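Local coordinates for cytochrome b5-domain protein (Methanococcoides burtonii, PDB 6VZ6) that binds heme b in a cytochrome b5-like domain and may, as in related proteins, take part in electron transfer, at residues A[19-23]-A[33-38]; A[22-26]-A[64-68]. Numbering follows the deposited sequence.

Interaction 1: residues A[19-23]-A[33-38]. With HEM (protoporphyrin IX containing Fe), chain B.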
# COMPACT_ATOMS: atom_id res chain seq x y z
N GLU A 19 9.51 -8.93 2.89
CA GLU A 19 9.30 -7.56 2.44
C GLU A 19 8.15 -6.89 3.18
O GLU A 19 7.15 -7.52 3.50
CB GLU A 19 9.04 -7.53 0.93
CG GLU A 19 9.99 -8.34 0.09
CD GLU A 19 11.34 -7.81 0.23
OE1 GLU A 19 11.45 -6.57 0.29
OE2 GLU A 19 12.28 -8.62 0.33
N LYS A 20 8.31 -5.60 3.46
CA LYS A 20 7.22 -4.82 4.04
C LYS A 20 6.06 -4.69 3.06
O LYS A 20 6.19 -4.98 1.87
CB LYS A 20 7.72 -3.42 4.42
CG LYS A 20 8.60 -3.43 5.69
CD LYS A 20 9.02 -2.02 6.07
CE LYS A 20 9.89 -2.05 7.35
NZ LYS A 20 10.18 -0.69 7.86
N CYS A 21 4.92 -4.28 3.58
CA CYS A 21 3.71 -4.14 2.77
C CYS A 21 3.43 -2.65 2.52
O CYS A 21 2.99 -1.93 3.42
CB CYS A 21 2.51 -4.80 3.44
SG CYS A 21 1.05 -4.87 2.28
N TYR A 22 3.77 -2.22 1.30
CA TYR A 22 3.52 -0.87 0.80
C TYR A 22 2.43 -0.91 -0.25
O TYR A 22 2.22 -1.95 -0.88
CB TYR A 22 4.76 -0.27 0.13
CG TYR A 22 5.95 -0.02 1.03
CD1 TYR A 22 5.87 -0.13 2.42
CD2 TYR A 22 7.15 0.35 0.47
CE1 TYR A 22 6.99 0.15 3.23
CE2 TYR A 22 8.25 0.63 1.25
CZ TYR A 22 8.16 0.51 2.62
OH TYR A 22 9.30 0.81 3.29
N PHE A 23 1.71 0.21 -0.41
CA PHE A 23 0.90 0.40 -1.61
C PHE A 23 0.92 1.88 -1.99
O PHE A 23 1.40 2.72 -1.25
CB PHE A 23 -0.55 -0.13 -1.46
CG PHE A 23 -1.31 0.45 -0.31
CD1 PHE A 23 -1.68 1.78 -0.30
CD2 PHE A 23 -1.69 -0.36 0.77
CE1 PHE A 23 -2.39 2.32 0.77
CE2 PHE A 23 -2.42 0.16 1.83
CZ PHE A 23 -2.74 1.51 1.84
N THR A 33 2.53 -2.25 6.84
CA THR A 33 3.06 -3.54 7.30
C THR A 33 2.46 -3.94 8.65
O THR A 33 2.23 -5.13 8.91
CB THR A 33 4.59 -3.45 7.44
OG1 THR A 33 5.16 -3.05 6.20
CG2 THR A 33 5.20 -4.77 7.87
N GLU A 34 2.17 -2.94 9.49
CA GLU A 34 1.70 -3.09 10.86
C GLU A 34 0.21 -3.37 10.96
O GLU A 34 -0.25 -3.78 12.01
CB GLU A 34 1.95 -1.78 11.64
CG GLU A 34 1.42 -0.46 10.90
CD GLU A 34 2.40 0.14 9.85
OE1 GLU A 34 3.10 1.12 10.13
OE2 GLU A 34 2.46 -0.33 8.74
N SER A 35 -0.56 -3.14 9.90
CA SER A 35 -1.99 -3.27 10.01
C SER A 35 -2.39 -4.74 10.15
O SER A 35 -1.93 -5.61 9.40
CB SER A 35 -2.67 -2.69 8.77
OG SER A 35 -4.01 -3.15 8.69
N MET A 36 -3.26 -5.00 11.11
CA MET A 36 -3.82 -6.34 11.25
C MET A 36 -4.68 -6.74 10.07
O MET A 36 -4.97 -7.92 9.92
CB MET A 36 -4.66 -6.43 12.54
CG MET A 36 -3.86 -6.36 13.85
SD MET A 36 -4.88 -6.66 15.33
CE MET A 36 -6.55 -6.57 14.69
N LEU A 37 -5.11 -5.79 9.23
CA LEU A 37 -5.88 -6.11 8.03
C LEU A 37 -5.04 -6.25 6.78
O LEU A 37 -5.59 -6.49 5.69
CB LEU A 37 -6.97 -5.07 7.80
CG LEU A 37 -7.87 -4.82 9.00
CD1 LEU A 37 -9.01 -3.89 8.73
CD2 LEU A 37 -8.44 -6.16 9.50
N TRP A 38 -3.72 -6.12 6.89
CA TRP A 38 -2.82 -6.31 5.76
C TRP A 38 -1.81 -7.41 6.05
O TRP A 38 -0.69 -7.38 5.53
CB TRP A 38 -2.11 -5.00 5.41
CG TRP A 38 -3.03 -4.08 4.67
CD1 TRP A 38 -3.88 -3.18 5.23
CD2 TRP A 38 -3.23 -3.99 3.25
NE1 TRP A 38 -4.58 -2.52 4.25
CE2 TRP A 38 -4.21 -3.00 3.03
CE3 TRP A 38 -2.64 -4.63 2.15
CZ2 TRP A 38 -4.66 -2.67 1.75
CZ3 TRP A 38 -3.09 -4.29 0.86
CH2 TRP A 38 -4.08 -3.31 0.67
CHA HEM B . -9.70 -0.98 6.38
CHB HEM B . -12.18 -3.80 3.42
CHC HEM B . -9.82 -2.04 -0.37
CHD HEM B . -6.88 0.28 2.69
C1A HEM B . -10.66 -1.82 5.89
C2A HEM B . -11.77 -2.36 6.64
C3A HEM B . -12.44 -3.17 5.81
C4A HEM B . -11.77 -3.13 4.52
CMA HEM B . -13.72 -4.00 6.06
CAA HEM B . -12.02 -2.02 8.14
CBA HEM B . -13.48 -1.74 8.46
CGA HEM B . -13.75 -0.34 8.06
O1A HEM B . -12.78 0.44 8.16
O2A HEM B . -14.91 -0.02 7.66
C1B HEM B . -11.74 -3.55 2.16
C2B HEM B . -12.25 -4.25 1.04
C3B HEM B . -11.64 -3.79 -0.04
C4B HEM B . -10.68 -2.79 0.38
CMB HEM B . -13.36 -5.30 1.10
CAB HEM B . -12.12 -4.29 -1.42
CBB HEM B . -12.21 -3.41 -2.43
C1C HEM B . -8.83 -1.23 0.13
C2C HEM B . -7.89 -0.44 -0.66
C3C HEM B . -7.07 0.19 0.19
C4C HEM B . -7.47 -0.17 1.54
CMC HEM B . -7.89 -0.43 -2.20
CAC HEM B . -5.86 1.16 -0.04
CBC HEM B . -5.78 1.99 -1.07
C1D HEM B . -7.34 0.09 3.97
C2D HEM B . -6.68 0.49 5.20
C3D HEM B . -7.47 0.16 6.22
C4D HEM B . -8.63 -0.49 5.66
CMD HEM B . -5.32 1.22 5.28
CAD HEM B . -7.24 0.37 7.74
CBD HEM B . -6.38 -0.79 8.25
CGD HEM B . -6.17 -0.75 9.75
O1D HEM B . -5.38 -1.56 10.27
O2D HEM B . -6.72 0.15 10.41
NA HEM B . -10.69 -2.29 4.61
NB HEM B . -10.76 -2.69 1.73
NC HEM B . -8.56 -1.02 1.47
ND HEM B . -8.53 -0.52 4.29
FE HEM B . -9.66 -1.62 3.06

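Interaction 2: residues A[22-26]-A[64-68]. With HEM (protoporphyrin IX containing Fe), chain B.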
# COMPACT_ATOMS: atom_id res chain seq x y z
N TYR A 22 3.77 -2.22 1.30
CA TYR A 22 3.52 -0.87 0.80
C TYR A 22 2.43 -0.91 -0.25
O TYR A 22 2.22 -1.95 -0.88
CB TYR A 22 4.76 -0.27 0.13
CG TYR A 22 5.95 -0.02 1.03
CD1 TYR A 22 5.87 -0.13 2.42
CD2 TYR A 22 7.15 0.35 0.47
CE1 TYR A 22 6.99 0.15 3.23
CE2 TYR A 22 8.25 0.63 1.25
CZ TYR A 22 8.16 0.51 2.62
OH TYR A 22 9.30 0.81 3.29
N PHE A 23 1.71 0.21 -0.41
CA PHE A 23 0.90 0.40 -1.61
C PHE A 23 0.92 1.88 -1.99
O PHE A 23 1.40 2.72 -1.25
CB PHE A 23 -0.55 -0.13 -1.46
CG PHE A 23 -1.31 0.45 -0.31
CD1 PHE A 23 -1.68 1.78 -0.30
CD2 PHE A 23 -1.69 -0.36 0.77
CE1 PHE A 23 -2.39 2.32 0.77
CE2 PHE A 23 -2.42 0.16 1.83
CZ PHE A 23 -2.74 1.51 1.84
N ALA A 24 0.44 2.19 -3.18
CA ALA A 24 0.33 3.57 -3.60
C ALA A 24 -1.14 3.98 -3.65
O ALA A 24 -2.03 3.18 -3.92
CB ALA A 24 1.01 3.80 -4.95
N TYR A 25 -1.36 5.24 -3.33
CA TYR A 25 -2.68 5.85 -3.40
C TYR A 25 -2.49 7.32 -3.76
O TYR A 25 -1.86 8.06 -3.00
CB TYR A 25 -3.43 5.71 -2.08
CG TYR A 25 -4.79 6.37 -2.09
CD1 TYR A 25 -5.86 5.76 -2.71
CD2 TYR A 25 -5.00 7.61 -1.49
CE1 TYR A 25 -7.11 6.34 -2.71
CE2 TYR A 25 -6.27 8.21 -1.50
CZ TYR A 25 -7.32 7.55 -2.13
OH TYR A 25 -8.58 8.07 -2.16
N LYS A 26 -2.98 7.71 -4.94
CA LYS A 26 -2.88 9.10 -5.39
C LYS A 26 -1.47 9.63 -5.23
O LYS A 26 -1.23 10.67 -4.62
CB LYS A 26 -3.92 9.95 -4.64
CG LYS A 26 -5.36 9.51 -5.01
CD LYS A 26 -6.43 10.42 -4.44
CE LYS A 26 -7.82 10.10 -5.02
NZ LYS A 26 -8.90 10.71 -4.22
N ASP A 64 -11.18 7.07 2.16
CA ASP A 64 -9.73 7.00 2.27
C ASP A 64 -9.23 7.57 3.59
O ASP A 64 -8.01 7.56 3.83
CB ASP A 64 -9.05 7.68 1.06
CG ASP A 64 -9.33 9.17 0.93
OD1 ASP A 64 -9.78 9.78 1.90
OD2 ASP A 64 -9.06 9.71 -0.18
N ASP A 65 -10.14 7.97 4.49
CA ASP A 65 -9.74 8.38 5.84
C ASP A 65 -9.05 7.25 6.61
O ASP A 65 -8.27 7.52 7.52
CB ASP A 65 -10.97 8.87 6.61
CG ASP A 65 -12.02 7.78 6.78
OD1 ASP A 65 -12.42 7.16 5.76
OD2 ASP A 65 -12.45 7.54 7.92
N VAL A 66 -9.30 6.00 6.22
CA VAL A 66 -8.62 4.89 6.89
C VAL A 66 -7.12 4.89 6.62
O VAL A 66 -6.35 4.23 7.35
CB VAL A 66 -9.25 3.55 6.46
CG1 VAL A 66 -10.72 3.56 6.77
CG2 VAL A 66 -9.00 3.30 5.00
N LEU A 67 -6.66 5.61 5.59
CA LEU A 67 -5.23 5.70 5.32
C LEU A 67 -4.50 6.64 6.28
O LEU A 67 -3.27 6.56 6.41
CB LEU A 67 -4.98 6.24 3.90
CG LEU A 67 -5.44 5.34 2.76
CD1 LEU A 67 -5.14 6.06 1.47
CD2 LEU A 67 -4.76 4.02 2.84
N GLU A 68 -5.21 7.56 6.91
CA GLU A 68 -4.55 8.66 7.60
C GLU A 68 -3.71 8.20 8.77
O GLU A 68 -2.75 8.88 9.12
CB GLU A 68 -5.57 9.68 8.08
CG GLU A 68 -6.32 10.29 6.90
CD GLU A 68 -7.16 11.51 7.28
OE1 GLU A 68 -7.16 11.90 8.47
OE2 GLU A 68 -7.82 12.05 6.38
CHA HEM B . -9.70 -0.98 6.38
CHB HEM B . -12.18 -3.80 3.42
CHC HEM B . -9.82 -2.04 -0.37
CHD HEM B . -6.88 0.28 2.69
C1A HEM B . -10.66 -1.82 5.89
C2A HEM B . -11.77 -2.36 6.64
C3A HEM B . -12.44 -3.17 5.81
C4A HEM B . -11.77 -3.13 4.52
CMA HEM B . -13.72 -4.00 6.06
CAA HEM B . -12.02 -2.02 8.14
CBA HEM B . -13.48 -1.74 8.46
CGA HEM B . -13.75 -0.34 8.06
O1A HEM B . -12.78 0.44 8.16
O2A HEM B . -14.91 -0.02 7.66
C1B HEM B . -11.74 -3.55 2.16
C2B HEM B . -12.25 -4.25 1.04
C3B HEM B . -11.64 -3.79 -0.04
C4B HEM B . -10.68 -2.79 0.38
CMB HEM B . -13.36 -5.30 1.10
CAB HEM B . -12.12 -4.29 -1.42
CBB HEM B . -12.21 -3.41 -2.43
C1C HEM B . -8.83 -1.23 0.13
C2C HEM B . -7.89 -0.44 -0.66
C3C HEM B . -7.07 0.19 0.19
C4C HEM B . -7.47 -0.17 1.54
CMC HEM B . -7.89 -0.43 -2.20
CAC HEM B . -5.86 1.16 -0.04
CBC HEM B . -5.78 1.99 -1.07
C1D HEM B . -7.34 0.09 3.97
C2D HEM B . -6.68 0.49 5.20
C3D HEM B . -7.47 0.16 6.22
C4D HEM B . -8.63 -0.49 5.66
CMD HEM B . -5.32 1.22 5.28
CAD HEM B . -7.24 0.37 7.74
CBD HEM B . -6.38 -0.79 8.25
CGD HEM B . -6.17 -0.75 9.75
O1D HEM B . -5.38 -1.56 10.27
O2D HEM B . -6.72 0.15 10.41
NA HEM B . -10.69 -2.29 4.61
NB HEM B . -10.76 -2.69 1.73
NC HEM B . -8.56 -1.02 1.47
ND HEM B . -8.53 -0.52 4.29
FE HEM B . -9.66 -1.62 3.06

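Interaction 1: residues A[19-23]-A[33-38]
Residues 19-23 run into strand 22-25, outermost of the four strands of the mixed sheet, and residues 33-38 lie in the loop between strands 28-31 and 42-43. The two backbones are nearest at Cys21 and Thr33, whose CA atoms lie 4.6 Å apart. The contact forms part of the heme pocket of the cytochrome b5 fold, through Phe23, Ser35, Leu37 and Trp38. Thr33 OG1 accepts a hydrogen bond from Cys21 N at 2.9 Å and is also hydrogen-bonded to Asp31 OD1. Further along, Ser35 to Trp38 make a type I beta turn, closed by Trp38 N to Ser35 O at 3.1 Å. The turn brings the Trp38 indole back toward residues 21-23. Cys21 SG lies 3.7 Å from Trp38 CE3, and the Phe23 ring meets the indole obliquely, with planes at 42°. Trp38 also stacks on the axial ligand His43. Ser35 binds the heme directly. Ser35 OG accepts a hydrogen bond from Leu37 N at 2.9 Å, an ST turn. Ser35 OG donates one to heme propionate O1D at 2.6 Å.

Interaction 2: residues A[22-26]-A[64-68]
Strand 22-25, outermost of the four strands of the mixed sheet, faces residues 64-68 across one side of the heme pocket of the cytochrome b5 fold. The backbones do not pair. The nearest CA atoms, of Tyr25 and Leu67, are 9.1 Å apart, so side chains fill the gap. Residues 65-68 have helical backbone angles without the regular helix bonds. Leu67 N bonds to Asp64 O at 3.0 Å and Glu68 N to Asp65 O at 3.1 Å.

One hydrogen bond joins the segments. Tyr25 OH donates to Asp64 OD2 at 2.6 Å, so the hydroxyl of the buried tyrosine is satisfied by a carboxylate. Tyr25 OH also accepts a weak hydrogen bond from Lys26 NZ at 3.4 Å. Lys26 NZ is 4.2 Å from Asp64 OD2, so toward Asp64 the lysine offers a nearby opposite charge, not a salt bridge. Its backbone N is satisfied elsewhere, by Thr54 OG1. The backbone of Ala24 is hydrogen-bonded to Ile51 and Leu53, so the chain at 51-53 covers this side of the strand.

The apolar part centres on Leu67. Leu67 CD1 sits over one face of the Tyr25 ring, 3.3 Å from Tyr25 CD2. His57 meets the Tyr25 ring edge-to-face. Leu67 CD2 approaches the edge of the Phe23 ring. Phe23 and Leu67 both reach the heme, as does Val66, whose CG2 lies 3.6 Å from heme C2D. At the Phe23 contact, Leu67 CD2 is 3.4 Å from Phe23 CZ.

Overall arrangement
Both interactions use strand 22-25, outermost of the four strands of the mixed sheet, and share Tyr22 and Phe23. They lie about 12 Å apart between centres. Along the chain the strand comes first. Residues 33-38 follow strand 28-31, and residues 64-68 come much later, between helix 54-57 and strand 72-76. Phe23 is the common element: its side chain touches both partners and the heme. Each partner segment lies near a different axial histidine in sequence, His43 for 33-38 and His62 for 64-68. The two contacts thus tie the sheet to both histidine-bearing parts of the chain, and together they form part of the heme pocket.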